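Local structure of tengpin (Thermoanaerobacter tengcongensis, 2VH4) at residues Val8-Ile13 against Tyr81-Met86; Val187-Phe192 against Arg199-Phe204. The protein probably inhibits serine proteases, as serpins do, and is caught here in the latent conformation within a loop C-sheet polymer. All blocks are in the same frame, centred on the assembly; numbering follows the deposited sequence.

Contact 1 of 2, residues Val8-Ile13 against Tyr81-Met86; sequences VSEKNI and YLYTYM
A valine methyl and the methylenes of a lysine in the loop 8-13 sit on tyrosine rings of helix 75-88. Val8 drops its CG2 methyl over the middle of one face of Tyr83, 3.5 Å from the ring centroid and only 7° from the ring normal, a CH-pi contact. The second is made by Lys11. With CG anti to the backbone N (chi1 -169°) and the chain extended as far as CE, its methylenes run across a face of Tyr81: CD stands 3.8 Å from the Tyr81 centroid, and CE reaches 3.7 Å from Tyr81 OH. That hydroxyl is hydrogen-bonded to Asp14, and Phe17 meets the same ring.

Among the apolar pairs, Ile13 CD1 lies 4.0 Å from both Tyr85 CB and Tyr81 CD2, while Glu10 CG lies at the edge of Tyr83. Two carbonyl oxygens make van der Waals contacts: Tyr81 O is 3.4 Å from Ile13 CD1, and Asn12 O approaches the Tyr81 edge, 3.6 Å from CE2.

The polar contact is a single, nearly straight hydrogen bond: Lys11 N to Thr84 OG1, 2.9 Å with 166° at the hydrogen. Thr84 OG1 is also bonded to Lys80 O one turn back in the helix, which helps fix the rotation of the hydroxyl that receives the loop amide. Glu10 sends its carboxylate past Thr84 to a salt bridge with Lys88, further along the helix.

By serpin topology helix 75-88 corresponds to helix D, and the segment leading into helix 15-32 (helix A) runs across it, near helix 114-124. This coil has no regular structure of its own; held by tyrosine faces and the fixed Thr84 hydroxyl, its path depends on side-chain contacts with the helix rather than on a backbone pairing.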
loop_
_atom_site.group_PDB
_atom_site.type_symbol
_atom_site.label_atom_id
_atom_site.label_comp_id
_atom_site.label_asym_id
_atom_site.label_seq_id
_atom_site.Cartn_x
_atom_site.Cartn_y
_atom_site.Cartn_z
ATOM N N VAL A 8 -7.400 -21.076 -11.691
ATOM C CA VAL A 8 -6.147 -21.389 -11.003
ATOM C C VAL A 8 -6.415 -22.017 -9.636
ATOM O O VAL A 8 -7.516 -21.896 -9.092
ATOM C CB VAL A 8 -5.245 -20.136 -10.830
ATOM C CG1 VAL A 8 -4.730 -19.639 -12.181
ATOM C CG2 VAL A 8 -5.973 -19.022 -10.064
ATOM N N SER A 9 -5.408 -22.689 -9.086
ATOM C CA SER A 9 -5.516 -23.301 -7.761
ATOM C C SER A 9 -5.275 -22.277 -6.657
ATOM O O SER A 9 -4.430 -21.386 -6.793
ATOM C CB SER A 9 -4.523 -24.459 -7.616
ATOM O OG SER A 9 -4.892 -25.568 -8.418
ATOM N N GLU A 10 -6.021 -22.411 -5.564
ATOM C CA GLU A 10 -5.787 -21.608 -4.370
ATOM C C GLU A 10 -4.569 -22.126 -3.616
ATOM O O GLU A 10 -4.206 -23.297 -3.728
ATOM C CB GLU A 10 -7.011 -21.644 -3.447
ATOM C CG GLU A 10 -8.198 -20.817 -3.931
ATOM C CD GLU A 10 -9.415 -20.914 -3.019
ATOM O OE1 GLU A 10 -9.254 -21.200 -1.811
ATOM O OE2 GLU A 10 -10.539 -20.697 -3.513
ATOM N N LYS A 11 -3.933 -21.237 -2.862
ATOM C CA LYS A 11 -2.936 -21.630 -1.883
ATOM C C LYS A 11 -3.365 -21.004 -0.567
ATOM O O LYS A 11 -3.304 -19.781 -0.400
ATOM C CB LYS A 11 -1.532 -21.167 -2.289
ATOM C CG LYS A 11 -0.404 -21.763 -1.447
ATOM C CD LYS A 11 0.980 -21.364 -1.976
ATOM C CE LYS A 11 2.108 -22.180 -1.317
ATOM N NZ LYS A 11 2.058 -23.647 -1.646
ATOM N N ASN A 12 -3.829 -21.849 0.352
ATOM C CA ASN A 12 -4.330 -21.394 1.640
ATOM C C ASN A 12 -3.355 -20.452 2.328
ATOM O O ASN A 12 -2.152 -20.720 2.385
ATOM C CB ASN A 12 -4.643 -22.584 2.554
ATOM C CG ASN A 12 -5.929 -23.296 2.173
ATOM O OD1 ASN A 12 -6.635 -22.898 1.245
ATOM N ND2 ASN A 12 -6.244 -24.358 2.901
ATOM N N ILE A 13 -3.887 -19.338 2.827
ATOM C CA ILE A 13 -3.100 -18.387 3.610
ATOM C C ILE A 13 -2.586 -19.070 4.886
ATOM O O ILE A 13 -3.321 -19.797 5.554
ATOM C CB ILE A 13 -3.902 -17.086 3.906
ATOM C CG1 ILE A 13 -4.369 -16.427 2.596
ATOM C CG2 ILE A 13 -3.085 -16.106 4.751
ATOM C CD1 ILE A 13 -3.265 -16.214 1.527
ATOM N N TYR A 81 -0.728 -17.206 -3.600
ATOM C CA TYR A 81 -1.029 -16.592 -2.311
ATOM C C TYR A 81 -1.869 -15.319 -2.439
ATOM O O TYR A 81 -2.844 -15.136 -1.706
ATOM C CB TYR A 81 0.268 -16.238 -1.588
ATOM C CG TYR A 81 0.873 -17.310 -0.705
ATOM C CD1 TYR A 81 2.227 -17.627 -0.801
ATOM C CD2 TYR A 81 0.114 -17.969 0.260
ATOM C CE1 TYR A 81 2.804 -18.588 0.017
ATOM C CE2 TYR A 81 0.683 -18.933 1.082
ATOM C CZ TYR A 81 2.030 -19.234 0.955
ATOM O OH TYR A 81 2.612 -20.183 1.763
ATOM N N LEU A 82 -1.477 -14.438 -3.358
ATOM C CA LEU A 82 -2.171 -13.166 -3.531
ATOM C C LEU A 82 -3.546 -13.321 -4.181
ATOM O O LEU A 82 -4.496 -12.627 -3.792
ATOM C CB LEU A 82 -1.305 -12.164 -4.282
ATOM C CG LEU A 82 -0.096 -11.632 -3.509
ATOM C CD1 LEU A 82 0.730 -10.707 -4.396
ATOM C CD2 LEU A 82 -0.504 -10.922 -2.209
ATOM N N TYR A 83 -3.645 -14.224 -5.160
ATOM C CA TYR A 83 -4.942 -14.607 -5.729
ATOM C C TYR A 83 -5.900 -15.037 -4.612
ATOM O O TYR A 83 -6.989 -14.478 -4.472
ATOM C CB TYR A 83 -4.773 -15.736 -6.751
ATOM C CG TYR A 83 -6.071 -16.380 -7.178
ATOM C CD1 TYR A 83 -6.863 -15.806 -8.178
ATOM C CD2 TYR A 83 -6.510 -17.564 -6.586
ATOM C CE1 TYR A 83 -8.063 -16.392 -8.572
ATOM C CE2 TYR A 83 -7.710 -18.155 -6.970
ATOM C CZ TYR A 83 -8.473 -17.564 -7.963
ATOM O OH TYR A 83 -9.647 -18.150 -8.347
ATOM N N THR A 84 -5.466 -16.018 -3.813
ATOM C CA THR A 84 -6.225 -16.510 -2.659
ATOM C C THR A 84 -6.561 -15.389 -1.668
ATOM O O THR A 84 -7.693 -15.299 -1.189
ATOM C CB THR A 84 -5.477 -17.663 -1.930
ATOM O OG1 THR A 84 -4.908 -18.559 -2.896
ATOM C CG2 THR A 84 -6.426 -18.455 -1.037
ATOM N N TYR A 85 -5.585 -14.532 -1.380
ATOM C CA TYR A 85 -5.760 -13.445 -0.410
ATOM C C TYR A 85 -6.795 -12.415 -0.883
ATOM O O TYR A 85 -7.627 -11.953 -0.103
ATOM C CB TYR A 85 -4.413 -12.781 -0.075
ATOM C CG TYR A 85 -4.473 -11.783 1.067
ATOM C CD1 TYR A 85 -4.885 -12.178 2.340
ATOM C CD2 TYR A 85 -4.101 -10.442 0.875
ATOM C CE1 TYR A 85 -4.945 -11.267 3.391
ATOM C CE2 TYR A 85 -4.151 -9.517 1.922
ATOM C CZ TYR A 85 -4.582 -9.940 3.178
ATOM O OH TYR A 85 -4.652 -9.053 4.228
ATOM N N MET A 86 -6.747 -12.074 -2.167
ATOM C CA MET A 86 -7.745 -11.184 -2.760
ATOM C C MET A 86 -9.131 -11.821 -2.784
ATOM O O MET A 86 -10.129 -11.143 -2.560
ATOM C CB MET A 86 -7.334 -10.765 -4.173
ATOM C CG MET A 86 -6.229 -9.734 -4.194
ATOM S SD MET A 86 -5.803 -9.197 -5.859
ATOM C CE MET A 86 -5.057 -10.677 -6.551
#

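Contact 2 of 2, residues Val187-Phe192 against Arg199-Phe204; sequences VHEDIF and RQKVEF
Gln200 lays its CB over one face of the Phe192 ring, 3.8 Å from the centroid and displaced toward the rim, while Val202 CG2 meets the ring edge in plane, 3.6 Å from Phe192 CE2. The Phe192 torsion (chi1 64°) sets CG between the backbone N and the carbonyl carbon, tipping the ring over the partner strand. Ile191 CG2 sits over the centre of a guanidinium face of Arg199. The Phe204 ring has Val202 CG1 on one face and His188 O at its edge; Asp190 OD2 comes in obliquely, 3.4 Å from Phe204 CD1.

The strands form an antiparallel beta hairpin, the s4C-s3C pair of serpin sheet C, with 263-281 next to 199-209. His188-Phe204, Asp190-Val202 and Phe192-Gln200 are hydrogen-bonded pairs, each with two bonds; Gln200 N to Phe192 O is 2.7 Å.

On the face carrying Glu189 and Lys201, one water links the two charges, accepting from Lys201 NZ and donating to Glu189 OE1; a second ties Glu189 OE2 to the backbone, donating to it and to Lys201 O. Directly, Glu189 OE2 stays 4.3 Å from Lys201 NZ, beyond a salt bridge. The neighbouring carboxylate of Glu203 pairs with Lys184.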
loop_
_atom_site.group_PDB
_atom_site.type_symbol
_atom_site.label_atom_id
_atom_site.label_comp_id
_atom_site.label_asym_id
_atom_site.label_seq_id
_atom_site.Cartn_x
_atom_site.Cartn_y
_atom_site.Cartn_z
ATOM N N VAL A 187 -16.567 13.973 21.318
ATOM C CA VAL A 187 -15.584 14.646 20.474
ATOM C C VAL A 187 -15.372 16.081 20.955
ATOM O O VAL A 187 -16.325 16.776 21.305
ATOM C CB VAL A 187 -16.008 14.645 18.974
ATOM C CG1 VAL A 187 -14.853 15.088 18.072
ATOM C CG2 VAL A 187 -16.512 13.270 18.548
ATOM N N HIS A 188 -14.110 16.508 20.955
ATOM C CA HIS A 188 -13.699 17.788 21.527
ATOM C C HIS A 188 -12.546 18.365 20.704
ATOM O O HIS A 188 -11.555 17.683 20.443
ATOM C CB HIS A 188 -13.297 17.577 22.995
ATOM C CG HIS A 188 -12.713 18.784 23.658
ATOM N ND1 HIS A 188 -13.483 19.841 24.097
ATOM C CD2 HIS A 188 -11.435 19.088 23.991
ATOM C CE1 HIS A 188 -12.704 20.750 24.657
ATOM N NE2 HIS A 188 -11.456 20.316 24.608
ATOM N N GLU A 189 -12.689 19.618 20.287
ATOM C CA GLU A 189 -11.693 20.284 19.453
ATOM C C GLU A 189 -10.667 21.067 20.270
ATOM O O GLU A 189 -11.012 21.987 21.007
ATOM C CB GLU A 189 -12.385 21.205 18.450
ATOM C CG GLU A 189 -11.491 21.697 17.323
ATOM C CD GLU A 189 -12.255 22.506 16.293
ATOM O OE1 GLU A 189 -13.039 23.394 16.688
ATOM O OE2 GLU A 189 -12.070 22.252 15.085
ATOM N N ASP A 190 -9.400 20.690 20.133
ATOM C CA ASP A 190 -8.308 21.408 20.779
ATOM C C ASP A 190 -7.563 22.245 19.763
ATOM O O ASP A 190 -7.277 21.795 18.645
ATOM C CB ASP A 190 -7.323 20.446 21.435
ATOM C CG ASP A 190 -7.916 19.708 22.606
ATOM O OD1 ASP A 190 -8.620 20.333 23.426
ATOM O OD2 ASP A 190 -7.654 18.494 22.712
ATOM N N ILE A 191 -7.247 23.467 20.170
ATOM C CA ILE A 191 -6.503 24.385 19.329
ATOM C C ILE A 191 -5.071 24.475 19.849
ATOM O O ILE A 191 -4.840 24.581 21.050
ATOM C CB ILE A 191 -7.196 25.778 19.264
ATOM C CG1 ILE A 191 -8.598 25.638 18.654
ATOM C CG2 ILE A 191 -6.365 26.774 18.459
ATOM C CD1 ILE A 191 -9.557 26.759 19.000
ATOM N N PHE A 192 -4.120 24.398 18.927
ATOM C CA PHE A 192 -2.701 24.528 19.245
ATOM C C PHE A 192 -1.950 25.160 18.074
ATOM O O PHE A 192 -2.498 25.314 16.981
ATOM C CB PHE A 192 -2.099 23.165 19.633
ATOM C CG PHE A 192 -2.107 22.145 18.521
ATOM C CD1 PHE A 192 -0.930 21.822 17.851
ATOM C CD2 PHE A 192 -3.287 21.497 18.156
ATOM C CE1 PHE A 192 -0.926 20.878 16.819
ATOM C CE2 PHE A 192 -3.299 20.554 17.125
ATOM C CZ PHE A 192 -2.113 20.238 16.458
ATOM N N ARG A 199 -1.449 27.935 13.476
ATOM C CA ARG A 199 -2.639 27.517 14.207
ATOM C C ARG A 199 -3.210 26.218 13.617
ATOM O O ARG A 199 -3.539 26.155 12.431
ATOM C CB ARG A 199 -3.683 28.648 14.171
ATOM C CG ARG A 199 -4.946 28.435 15.010
ATOM C CD ARG A 199 -5.740 29.741 15.129
ATOM N NE ARG A 199 -7.129 29.525 15.544
ATOM C CZ ARG A 199 -7.611 29.777 16.762
ATOM N NH1 ARG A 199 -6.829 30.271 17.716
ATOM N NH2 ARG A 199 -8.889 29.539 17.027
ATOM N N GLN A 200 -3.299 25.183 14.450
ATOM C CA GLN A 200 -3.915 23.914 14.061
ATOM C C GLN A 200 -5.081 23.583 14.990
ATOM O O GLN A 200 -5.103 23.992 16.157
ATOM C CB GLN A 200 -2.901 22.754 14.076
ATOM C CG GLN A 200 -1.552 23.010 13.386
ATOM C CD GLN A 200 -1.615 22.988 11.862
ATOM O OE1 GLN A 200 -2.432 23.676 11.241
ATOM N NE2 GLN A 200 -0.726 22.211 11.253
ATOM N N LYS A 201 -6.046 22.840 14.460
ATOM C CA LYS A 201 -7.221 22.429 15.212
ATOM C C LYS A 201 -7.436 20.958 14.965
ATOM O O LYS A 201 -7.685 20.539 13.828
ATOM C CB LYS A 201 -8.460 23.191 14.750
ATOM C CG LYS A 201 -8.499 24.653 15.140
ATOM C CD LYS A 201 -9.252 25.481 14.114
ATOM C CE LYS A 201 -10.665 24.988 13.891
ATOM N NZ LYS A 201 -11.439 25.905 12.999
ATOM N N VAL A 202 -7.328 20.177 16.031
ATOM C CA VAL A 202 -7.528 18.747 15.939
ATOM C C VAL A 202 -8.702 18.340 16.815
ATOM O O VAL A 202 -8.773 18.689 17.998
ATOM C CB VAL A 202 -6.236 17.950 16.283
ATOM C CG1 VAL A 202 -6.521 16.449 16.389
ATOM C CG2 VAL A 202 -5.157 18.198 15.225
ATOM N N GLU A 203 -9.635 17.621 16.206
ATOM C CA GLU A 203 -10.742 17.037 16.925
ATOM C C GLU A 203 -10.312 15.689 17.468
ATOM O O GLU A 203 -9.827 14.834 16.722
ATOM C CB GLU A 203 -11.944 16.875 16.007
ATOM C CG GLU A 203 -12.607 18.185 15.639
ATOM C CD GLU A 203 -13.928 17.980 14.951
ATOM O OE1 GLU A 203 -14.972 18.152 15.612
ATOM O OE2 GLU A 203 -13.924 17.629 13.753
ATOM N N PHE A 204 -10.472 15.513 18.774
ATOM C CA PHE A 204 -10.186 14.241 19.407
ATOM C C PHE A 204 -11.461 13.482 19.748
ATOM O O PHE A 204 -12.422 14.049 20.263
ATOM C CB PHE A 204 -9.321 14.444 20.651
ATOM C CG PHE A 204 -7.888 14.730 20.338
ATOM C CD1 PHE A 204 -7.400 16.031 20.383
ATOM C CD2 PHE A 204 -7.025 13.697 19.971
ATOM C CE1 PHE A 204 -6.060 16.298 20.085
ATOM C CE2 PHE A 204 -5.690 13.955 19.667
ATOM C CZ PHE A 204 -5.207 15.256 19.728
HETATM O O HOH W 1 -13.573 25.743 15.221
HETATM O O HOH W 2 -10.469 20.494 13.360
#

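The two contacts lie on opposite sides of the chain's centre, their centres 44 Å apart and their nearest atoms about 27 Å apart, with no element in common. They follow one another in series: contact 1 joins the N-terminal loop ahead of helix 15-32 to helix 75-88, and closes before the hairpin of contact 2 begins. Between them come, among others, helices 114-124 and 135-148 and strands 95-106 and 164-177. Strand 164-177 is next to 330-342, consistent with the reactive loop inserted in sheet A of a latent serpin. Contact 2 belongs to sheet C, involved in loop C-sheet polymerization, whereas contact 1 lies among helices 15-32, 43-54 and 114-124, remote from that hairpin.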